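Local coordinates for transcriptional activator PlcR protein (Bacillus thuringiensis, PDB 3U3W) that activates transcription of virulence genes as a quorum-sensing regulator, binding DNA through a helix-turn-helix domain and activated by the signal peptide PapR, which its helical-repeat domain binds, at residues K89-I94 / Y119-Y124; K11-L16 / A54-P59; N230-I235 / S264-I269. One frame throughout, in Å; residues are numbered along the deposited sequence.

Contact 1: residues K89-I94 / Y119-Y124; sequences KRYKEI and YYVAAY
In the TPR-like helical domain that holds the signal peptide PapR7, the first turn of helix 91-102 rests on helix 109-125 through Y91 and I94 on one side and V121 and A122 on the other. The backbones come close here, with 5.2 Å between Y91 CA and A122 CA, which the small side chain of A122 permits. Its methyl, A122 CB, lies 3.8 Å from Y91 O and is reached one helical turn on by I94 CG2, at 4.1 Å. With CG anti to the carbonyl carbon (chi1 -70°), the Y91 ring swings beside helix 109-125 and meets A122 and V121 obliquely, Y91 CD1 lying 4.0 Å from A122 CA and Y91 CE1 4.1 Å from V121 CG1. No hydrogen bond spans the two segments, and all four touching residues are buried.

At the start of the helix, R90 holds the N-cap position and its guanidinium grips E93 side-on. R90 NE approaches E93 OE2 from above the carboxylate plane, at 2.7 Å, while R90 NH2 reaches E93 OE1 at 3.0 Å on the syn side but tilted about 31° out of that plane. K89 ends helix 72-87 in a Schellman motif.

Y91 and V121 also pack against an aromatic side chain of the bound peptide, and K89 NZ forms a salt bridge with an acidic one. L85 and C86 of helix 72-87 touch I94. The tight fit around A122 is consistent with the close helix packing of TPR-like superhelices, and here it builds part of the wall of the peptide-binding groove.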
loop_
_atom_site.group_PDB
_atom_site.type_symbol
_atom_site.label_atom_id
_atom_site.label_comp_id
_atom_site.label_asym_id
_atom_site.label_seq_id
_atom_site.Cartn_x
_atom_site.Cartn_y
_atom_site.Cartn_z
ATOM N N LYS A 89 -9.476 -14.789 10.714
ATOM C CA LYS A 89 -9.929 -16.197 10.751
ATOM C C LYS A 89 -11.418 -16.321 11.109
ATOM O O LYS A 89 -11.856 -17.312 11.680
ATOM C CB LYS A 89 -9.087 -17.050 11.716
ATOM C CG LYS A 89 -7.584 -16.994 11.468
ATOM C CD LYS A 89 -7.242 -17.466 10.060
ATOM C CE LYS A 89 -5.814 -17.097 9.676
ATOM N NZ LYS A 89 -5.679 -15.651 9.374
ATOM N N ARG A 90 -12.195 -15.305 10.766
ATOM C CA ARG A 90 -13.625 -15.352 11.005
ATOM C C ARG A 90 -14.364 -15.978 9.814
ATOM O O ARG A 90 -15.053 -15.312 9.038
ATOM C CB ARG A 90 -14.122 -13.959 11.391
ATOM C CG ARG A 90 -13.581 -13.555 12.772
ATOM C CD ARG A 90 -13.612 -12.050 13.047
ATOM N NE ARG A 90 -14.958 -11.509 12.940
ATOM C CZ ARG A 90 -15.273 -10.220 13.066
ATOM N NH1 ARG A 90 -14.322 -9.318 13.311
ATOM N NH2 ARG A 90 -16.545 -9.827 12.945
ATOM N N TYR A 91 -14.212 -17.291 9.690
ATOM C CA TYR A 91 -14.654 -17.999 8.497
ATOM C C TYR A 91 -16.160 -18.217 8.406
ATOM O O TYR A 91 -16.726 -18.201 7.304
ATOM C CB TYR A 91 -13.869 -19.302 8.330
ATOM C CG TYR A 91 -12.416 -19.055 7.942
ATOM C CD1 TYR A 91 -12.088 -18.586 6.667
ATOM C CD2 TYR A 91 -11.381 -19.282 8.845
ATOM C CE1 TYR A 91 -10.779 -18.357 6.298
ATOM C CE2 TYR A 91 -10.057 -19.059 8.488
ATOM C CZ TYR A 91 -9.760 -18.597 7.216
ATOM O OH TYR A 91 -8.449 -18.358 6.867
ATOM N N LYS A 92 -16.804 -18.413 9.555
ATOM C CA LYS A 92 -18.267 -18.453 9.611
ATOM C C LYS A 92 -18.866 -17.191 8.973
ATOM O O LYS A 92 -19.667 -17.269 8.031
ATOM C CB LYS A 92 -18.756 -18.581 11.059
ATOM C CG LYS A 92 -19.657 -19.801 11.324
ATOM C CD LYS A 92 -20.867 -19.868 10.371
ATOM C CE LYS A 92 -21.736 -21.118 10.627
ATOM N NZ LYS A 92 -22.819 -21.298 9.600
ATOM N N GLU A 93 -18.459 -16.027 9.475
ATOM C CA GLU A 93 -18.992 -14.772 8.961
ATOM C C GLU A 93 -18.697 -14.584 7.484
ATOM O O GLU A 93 -19.564 -14.173 6.727
ATOM C CB GLU A 93 -18.461 -13.593 9.758
ATOM C CG GLU A 93 -18.065 -13.991 11.145
ATOM C CD GLU A 93 -17.927 -12.805 12.056
ATOM O OE1 GLU A 93 -18.462 -11.729 11.698
ATOM O OE2 GLU A 93 -17.287 -12.953 13.124
ATOM N N ILE A 94 -17.471 -14.878 7.076
ATOM C CA ILE A 94 -17.136 -14.814 5.665
ATOM C C ILE A 94 -18.091 -15.666 4.852
ATOM O O ILE A 94 -18.605 -15.246 3.810
ATOM C CB ILE A 94 -15.701 -15.292 5.423
ATOM C CG1 ILE A 94 -14.738 -14.351 6.158
ATOM C CG2 ILE A 94 -15.423 -15.401 3.909
ATOM C CD1 ILE A 94 -13.259 -14.562 5.858
ATOM N N TYR A 119 -15.470 -18.050 -0.679
ATOM C CA TYR A 119 -16.533 -18.924 -0.202
ATOM C C TYR A 119 -16.040 -20.366 -0.035
ATOM O O TYR A 119 -16.285 -20.998 0.991
ATOM C CB TYR A 119 -17.749 -18.814 -1.133
ATOM C CG TYR A 119 -18.723 -19.982 -1.137
ATOM C CD1 TYR A 119 -19.651 -20.167 -0.116
ATOM C CD2 TYR A 119 -18.749 -20.862 -2.205
ATOM C CE1 TYR A 119 -20.552 -21.235 -0.148
ATOM C CE2 TYR A 119 -19.631 -21.914 -2.249
ATOM C CZ TYR A 119 -20.526 -22.105 -1.223
ATOM O OH TYR A 119 -21.392 -23.184 -1.315
ATOM N N TYR A 120 -15.311 -20.852 -1.035
ATOM C CA TYR A 120 -14.716 -22.182 -1.000
ATOM C C TYR A 120 -13.711 -22.359 0.123
ATOM O O TYR A 120 -13.733 -23.381 0.809
ATOM C CB TYR A 120 -14.034 -22.490 -2.324
ATOM C CG TYR A 120 -15.004 -22.740 -3.441
ATOM C CD1 TYR A 120 -16.112 -23.568 -3.263
ATOM C CD2 TYR A 120 -14.818 -22.148 -4.680
ATOM C CE1 TYR A 120 -17.005 -23.805 -4.315
ATOM C CE2 TYR A 120 -15.700 -22.369 -5.729
ATOM C CZ TYR A 120 -16.787 -23.198 -5.546
ATOM O OH TYR A 120 -17.647 -23.397 -6.605
ATOM N N VAL A 121 -12.825 -21.380 0.305
ATOM C CA VAL A 121 -11.849 -21.445 1.389
ATOM C C VAL A 121 -12.577 -21.517 2.725
ATOM O O VAL A 121 -12.230 -22.307 3.612
ATOM C CB VAL A 121 -10.888 -20.219 1.406
ATOM C CG1 VAL A 121 -10.089 -20.188 2.693
ATOM C CG2 VAL A 121 -9.969 -20.237 0.207
ATOM N N ALA A 122 -13.588 -20.674 2.856
ATOM C CA ALA A 122 -14.390 -20.633 4.058
ATOM C C ALA A 122 -15.081 -21.989 4.252
ATOM O O ALA A 122 -15.071 -22.558 5.348
ATOM C CB ALA A 122 -15.401 -19.506 3.966
ATOM N N ALA A 123 -15.654 -22.513 3.175
ATOM C CA ALA A 123 -16.335 -23.797 3.224
ATOM C C ALA A 123 -15.375 -24.883 3.700
ATOM O O ALA A 123 -15.707 -25.681 4.575
ATOM C CB ALA A 123 -16.913 -24.146 1.866
ATOM N N TYR A 124 -14.175 -24.887 3.131
ATOM C CA TYR A 124 -13.161 -25.863 3.486
ATOM C C TYR A 124 -12.703 -25.731 4.938
ATOM O O TYR A 124 -12.527 -26.729 5.644
ATOM C CB TYR A 124 -11.964 -25.775 2.546
ATOM C CG TYR A 124 -10.737 -26.376 3.160
ATOM C CD1 TYR A 124 -10.490 -27.745 3.065
ATOM C CD2 TYR A 124 -9.833 -25.588 3.866
ATOM C CE1 TYR A 124 -9.361 -28.309 3.653
ATOM C CE2 TYR A 124 -8.699 -26.142 4.449
ATOM C CZ TYR A 124 -8.472 -27.508 4.340
ATOM O OH TYR A 124 -7.365 -28.071 4.931
#

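Contact 2: residues K11-L16 / A54-P59; sequences KKIRVL and AKLQIP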
loop_
_atom_site.group_PDB
_atom_site.type_symbol
_atom_site.label_atom_id
_atom_site.label_comp_id
_atom_site.label_asym_id
_atom_site.label_seq_id
_atom_site.Cartn_x
_atom_site.Cartn_y
_atom_site.Cartn_z
ATOM N N LYS A 11 -18.558 13.844 -14.094
ATOM C CA LYS A 11 -19.431 14.990 -13.829
ATOM C C LYS A 11 -19.693 15.143 -12.334
ATOM O O LYS A 11 -19.699 16.250 -11.797
ATOM C CB LYS A 11 -20.763 14.820 -14.564
ATOM C CG LYS A 11 -21.850 15.848 -14.207
ATOM C CD LYS A 11 -23.070 15.660 -15.115
ATOM C CE LYS A 11 -24.103 16.772 -14.962
ATOM N NZ LYS A 11 -25.067 16.512 -13.858
ATOM N N LYS A 12 -19.918 14.013 -11.677
ATOM C CA LYS A 12 -20.136 13.969 -10.240
ATOM C C LYS A 12 -18.946 14.557 -9.482
ATOM O O LYS A 12 -19.122 15.373 -8.578
ATOM C CB LYS A 12 -20.415 12.520 -9.809
ATOM C CG LYS A 12 -20.352 12.235 -8.309
ATOM C CD LYS A 12 -21.084 10.926 -7.987
ATOM C CE LYS A 12 -20.751 10.388 -6.595
ATOM N NZ LYS A 12 -19.442 9.662 -6.551
ATOM N N ILE A 13 -17.737 14.149 -9.866
ATOM C CA ILE A 13 -16.525 14.596 -9.185
ATOM C C ILE A 13 -16.152 16.041 -9.543
ATOM O O ILE A 13 -15.584 16.762 -8.721
ATOM C CB ILE A 13 -15.330 13.640 -9.457
ATOM C CG1 ILE A 13 -15.695 12.210 -9.072
ATOM C CG2 ILE A 13 -14.099 14.086 -8.691
ATOM C CD1 ILE A 13 -14.658 11.195 -9.456
ATOM N N ARG A 14 -16.474 16.461 -10.766
ATOM C CA ARG A 14 -16.256 17.850 -11.171
ATOM C C ARG A 14 -17.162 18.808 -10.407
ATOM O O ARG A 14 -16.723 19.877 -10.008
ATOM C CB ARG A 14 -16.473 18.049 -12.677
ATOM C CG ARG A 14 -16.522 19.526 -13.072
ATOM C CD ARG A 14 -16.749 19.753 -14.559
ATOM N NE ARG A 14 -18.016 19.207 -15.038
ATOM C CZ ARG A 14 -19.212 19.748 -14.813
ATOM N NH1 ARG A 14 -20.305 19.170 -15.309
ATOM N NH2 ARG A 14 -19.319 20.862 -14.092
ATOM N N VAL A 15 -18.427 18.430 -10.226
ATOM C CA VAL A 15 -19.363 19.258 -9.471
ATOM C C VAL A 15 -18.919 19.298 -8.013
ATOM O O VAL A 15 -18.914 20.348 -7.372
ATOM C CB VAL A 15 -20.816 18.721 -9.559
ATOM C CG1 VAL A 15 -21.748 19.548 -8.685
ATOM C CG2 VAL A 15 -21.304 18.715 -10.997
ATOM N N LEU A 16 -18.532 18.132 -7.505
ATOM C CA LEU A 16 -18.042 17.994 -6.140
ATOM C C LEU A 16 -16.816 18.872 -5.887
ATOM O O LEU A 16 -16.525 19.236 -4.747
ATOM C CB LEU A 16 -17.693 16.533 -5.880
ATOM C CG LEU A 16 -17.668 16.026 -4.443
ATOM C CD1 LEU A 16 -19.067 16.046 -3.840
ATOM C CD2 LEU A 16 -17.105 14.619 -4.427
ATOM N N ALA A 54 -5.807 14.178 -13.200
ATOM C CA ALA A 54 -4.886 15.017 -12.453
ATOM C C ALA A 54 -5.585 16.228 -11.821
ATOM O O ALA A 54 -5.490 16.456 -10.608
ATOM C CB ALA A 54 -3.738 15.460 -13.351
ATOM N N LYS A 55 -6.292 16.999 -12.640
ATOM C CA LYS A 55 -6.979 18.186 -12.146
ATOM C C LYS A 55 -8.012 17.854 -11.062
ATOM O O LYS A 55 -8.206 18.625 -10.122
ATOM C CB LYS A 55 -7.623 18.977 -13.296
ATOM C CG LYS A 55 -7.979 20.419 -12.905
ATOM C CD LYS A 55 -8.351 21.284 -14.105
ATOM C CE LYS A 55 -7.210 21.397 -15.106
ATOM N NZ LYS A 55 -7.569 22.299 -16.244
ATOM N N LEU A 56 -8.666 16.701 -11.191
ATOM C CA LEU A 56 -9.688 16.294 -10.230
ATOM C C LEU A 56 -9.081 15.532 -9.050
ATOM O O LEU A 56 -9.777 15.210 -8.087
ATOM C CB LEU A 56 -10.759 15.440 -10.905
ATOM C CG LEU A 56 -11.575 16.029 -12.057
ATOM C CD1 LEU A 56 -12.439 14.953 -12.695
ATOM C CD2 LEU A 56 -12.429 17.176 -11.586
ATOM N N GLN A 57 -7.782 15.257 -9.125
ATOM C CA GLN A 57 -7.079 14.521 -8.072
ATOM C C GLN A 57 -7.702 13.150 -7.856
ATOM O O GLN A 57 -8.112 12.806 -6.757
ATOM C CB GLN A 57 -7.044 15.317 -6.762
ATOM C CG GLN A 57 -6.295 16.659 -6.872
ATOM C CD GLN A 57 -6.280 17.461 -5.565
ATOM O OE1 GLN A 57 -7.128 18.330 -5.345
ATOM N NE2 GLN A 57 -5.309 17.172 -4.700
ATOM N N ILE A 58 -7.776 12.373 -8.924
ATOM C CA ILE A 58 -8.343 11.035 -8.854
ATOM C C ILE A 58 -7.361 10.046 -9.467
ATOM O O ILE A 58 -6.924 10.240 -10.603
ATOM C CB ILE A 58 -9.674 10.963 -9.621
ATOM C CG1 ILE A 58 -10.687 11.964 -9.043
ATOM C CG2 ILE A 58 -10.197 9.523 -9.654
ATOM C CD1 ILE A 58 -11.331 11.551 -7.712
ATOM N N PRO A 59 -6.988 8.997 -8.711
ATOM C CA PRO A 59 -6.169 7.918 -9.271
ATOM C C PRO A 59 -6.818 7.428 -10.553
ATOM O O PRO A 59 -8.028 7.182 -10.601
ATOM C CB PRO A 59 -6.229 6.829 -8.196
ATOM C CG PRO A 59 -6.496 7.565 -6.940
ATOM C CD PRO A 59 -7.361 8.739 -7.311
#
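I13 and I58 meet end to end, the two delta methyls 3.8 Å apart (I13 CD1 to I58 CD1). Both branches of I13 take part: its CG2 lies 3.9 Å from I58 CD1. The two isoleucines share a first torsion, CG1 anti to the carbonyl carbon, but differ in the second. I13 extends (chi2 173°), whereas I58 folds back (chi2 -76°) and lays its CG1-CD1 arm against both I13 methyls.

L56, at the C-terminal end of helix 46-56, packs beside this pair, against R14 and I13. L56 CD2 sits 3.9 Å from R14 CA, pressing on the backbone of helix 4-16, and L56 CB is 4.2 Å from I13 CG2. Between L56 and I58 the chain turns at Q57, whose positive phi belongs to a Schellman motif.

R14 lends the contact its backbone and CB, then leads its polar end away. R14 NE forms a salt bridge with E38, and R14 NH2 bonds L19 O and a DNA phosphate, so the buried guanidinium is held between protein and DNA. R17 NE donates to L56 O. This apolar packing of helix 4-16 against the end of helix 46-56 and the residues that follow it is characteristic of the five-helix HTH domain of the Cro/XRE type.

Contact 3: residues N230-I235 / S264-I269; sequences NSMALI and SFFFDI
Helix 253-269 presents F266 and I269 to M232 and I235 from a turn closed by the backbone bond D268 N to S264 O, at 3.0 Å, and by I269 N to F265 O. Across the contact itself there are no hydrogen bonds; it is made by one aromatic ring, two isoleucines and a methionine.

I235 CG2 stands almost exactly over the middle of the F266 ring, 3.4 Å from its centroid and only 4° off the ring normal, a CH-pi contact. Every ring carbon is therefore at nearly the same distance from that methyl, F266 CE1 at 3.6 Å among them. The torsion of I235 explains the fit: CG1 lies anti to the backbone N (chi1 -166°), which leaves CG2 between the backbone N and the carbonyl carbon, aimed at the ring.

M232 comes to the same ring at its rim. Its SD lies 5.3 Å from the F266 centroid and 80° off the normal, a Met-aromatic contact at the edge, while M232 CG is 4.1 Å from F266 CE1. The methionine chain runs roughly perpendicular to the F266 side chain and bends at chi3; its SD also meets I269 CD1, at 4.1 Å.

F265 of the second subunit meets F266 edge-to-face and stacks on F265, and M232 packs on M232 of the other copy. Within the chain, Y239 touches F266, and S226 and C227 of helix 212-228 touch I235. The packing thus joins helix 253-269 to the loop after helix 212-228 and to the first residue of helix 235-248, forming an apolar core that continues into the dimer interface of the TPR-like domain.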
loop_
_atom_site.group_PDB
_atom_site.type_symbol
_atom_site.label_atom_id
_atom_site.label_comp_id
_atom_site.label_asym_id
_atom_site.label_seq_id
_atom_site.Cartn_x
_atom_site.Cartn_y
_atom_site.Cartn_z
ATOM N N ASN A 230 7.611 -1.740 6.736
ATOM C CA ASN A 230 6.835 -1.414 7.923
ATOM C C ASN A 230 5.474 -2.100 8.012
ATOM O O ASN A 230 4.474 -1.469 8.361
ATOM C CB ASN A 230 6.686 0.102 8.053
ATOM C CG ASN A 230 8.029 0.805 8.140
ATOM O OD1 ASN A 230 8.312 1.720 7.372
ATOM N ND2 ASN A 230 8.865 0.368 9.070
ATOM N N SER A 231 5.449 -3.397 7.720
ATOM C CA SER A 231 4.225 -4.188 7.803
ATOM C C SER A 231 4.199 -5.072 9.041
ATOM O O SER A 231 5.192 -5.723 9.363
ATOM C CB SER A 231 4.073 -5.056 6.560
ATOM O OG SER A 231 2.744 -5.491 6.411
ATOM N N MET A 232 3.050 -5.092 9.711
ATOM C CA MET A 232 2.833 -5.847 10.946
ATOM C C MET A 232 1.921 -7.024 10.666
ATOM O O MET A 232 1.578 -7.776 11.582
ATOM C CB MET A 232 2.076 -4.985 11.973
ATOM C CG MET A 232 2.873 -4.031 12.773
ATOM S SD MET A 232 1.977 -3.448 14.219
ATOM C CE MET A 232 0.889 -2.222 13.492
ATOM N N ALA A 233 1.463 -7.145 9.426
ATOM C CA ALA A 233 0.401 -8.099 9.117
ATOM C C ALA A 233 0.725 -9.552 9.570
ATOM O O ALA A 233 -0.095 -10.225 10.202
ATOM C CB ALA A 233 0.055 -8.033 7.617
ATOM N N LEU A 234 1.933 -10.012 9.262
ATOM C CA LEU A 234 2.335 -11.373 9.575
ATOM C C LEU A 234 3.549 -11.443 10.495
ATOM O O LEU A 234 4.080 -12.525 10.737
ATOM C CB LEU A 234 2.616 -12.143 8.279
ATOM C CG LEU A 234 1.372 -12.422 7.433
ATOM C CD1 LEU A 234 1.701 -13.407 6.369
ATOM C CD2 LEU A 234 0.241 -12.960 8.317
ATOM N N ILE A 235 3.984 -10.300 11.018
ATOM C CA ILE A 235 5.260 -10.254 11.740
ATOM C C ILE A 235 5.219 -11.046 13.054
ATOM O O ILE A 235 6.205 -11.664 13.434
ATOM C CB ILE A 235 5.766 -8.791 11.986
ATOM C CG1 ILE A 235 7.227 -8.795 12.423
ATOM C CG2 ILE A 235 4.916 -8.077 13.037
ATOM C CD1 ILE A 235 8.179 -8.491 11.333
ATOM N N SER A 264 4.603 -12.772 21.055
ATOM C CA SER A 264 3.655 -12.441 22.122
ATOM C C SER A 264 3.372 -10.932 22.191
ATOM O O SER A 264 2.231 -10.511 22.393
ATOM C CB SER A 264 4.176 -12.951 23.475
ATOM O OG SER A 264 3.240 -12.727 24.520
ATOM N N PHE A 265 4.411 -10.123 22.009
ATOM C CA PHE A 265 4.219 -8.693 21.868
ATOM C C PHE A 265 3.202 -8.353 20.773
ATOM O O PHE A 265 2.227 -7.653 21.038
ATOM C CB PHE A 265 5.542 -7.972 21.597
ATOM C CG PHE A 265 5.422 -6.462 21.626
ATOM C CD1 PHE A 265 4.991 -5.762 20.501
ATOM C CD2 PHE A 265 5.722 -5.745 22.780
ATOM C CE1 PHE A 265 4.863 -4.378 20.523
ATOM C CE2 PHE A 265 5.609 -4.361 22.802
ATOM C CZ PHE A 265 5.177 -3.678 21.669
ATOM N N PHE A 266 3.424 -8.826 19.549
ATOM C CA PHE A 266 2.527 -8.479 18.446
ATOM C C PHE A 266 1.134 -9.041 18.604
ATOM O O PHE A 266 0.157 -8.352 18.308
ATOM C CB PHE A 266 3.108 -8.876 17.089
ATOM C CG PHE A 266 4.220 -7.989 16.654
ATOM C CD1 PHE A 266 3.959 -6.694 16.213
ATOM C CD2 PHE A 266 5.531 -8.420 16.717
ATOM C CE1 PHE A 266 4.998 -5.846 15.834
ATOM C CE2 PHE A 266 6.573 -7.582 16.332
ATOM C CZ PHE A 266 6.303 -6.290 15.898
ATOM N N PHE A 267 1.031 -10.280 19.083
ATOM C CA PHE A 267 -0.290 -10.862 19.320
ATOM C C PHE A 267 -1.099 -10.016 20.306
ATOM O O PHE A 267 -2.302 -9.832 20.132
ATOM C CB PHE A 267 -0.203 -12.330 19.767
ATOM C CG PHE A 267 0.377 -13.244 18.719
ATOM C CD1 PHE A 267 0.483 -12.827 17.399
ATOM C CD2 PHE A 267 0.830 -14.510 19.052
ATOM C CE1 PHE A 267 1.024 -13.657 16.430
ATOM C CE2 PHE A 267 1.382 -15.347 18.090
ATOM C CZ PHE A 267 1.479 -14.919 16.780
ATOM N N ASP A 268 -0.429 -9.511 21.339
ATOM C CA ASP A 268 -1.075 -8.652 22.321
ATOM C C ASP A 268 -1.612 -7.390 21.664
ATOM O O ASP A 268 -2.824 -7.207 21.538
ATOM C CB ASP A 268 -0.105 -8.279 23.445
ATOM C CG ASP A 268 -0.692 -7.252 24.407
ATOM O OD1 ASP A 268 -1.714 -7.569 25.055
ATOM O OD2 ASP A 268 -0.132 -6.132 24.517
ATOM N N ILE A 269 -0.705 -6.524 21.230
ATOM C CA ILE A 269 -1.108 -5.228 20.682
ATOM C C ILE A 269 -2.025 -5.310 19.463
ATOM O O ILE A 269 -2.835 -4.412 19.248
ATOM C CB ILE A 269 0.084 -4.288 20.362
ATOM C CG1 ILE A 269 0.784 -4.718 19.081
ATOM C CG2 ILE A 269 1.053 -4.208 21.527
ATOM C CD1 ILE A 269 1.264 -3.557 18.254
#

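The three contacts follow one another along the chain, contact 2 first. Contact 2 belongs to the helix-turn-helix domain, its nearest atom about 3 Å from the DNA, whereas contacts 1 and 3 lie in the TPR-like domain, about 37 and 40 Å from the DNA at their nearest atoms. Between contacts 1 and 3 the centres are about 23 Å apart and the nearest atoms about 7 Å; the bound peptide reaches the segments of both, at K89, Y91 and V121 in one and L234 and F267 in the other. Contacts 2 and 3, their centres about 37 Å apart, both meet the second subunit, which thus touches both the DNA-binding and the peptide-binding domain.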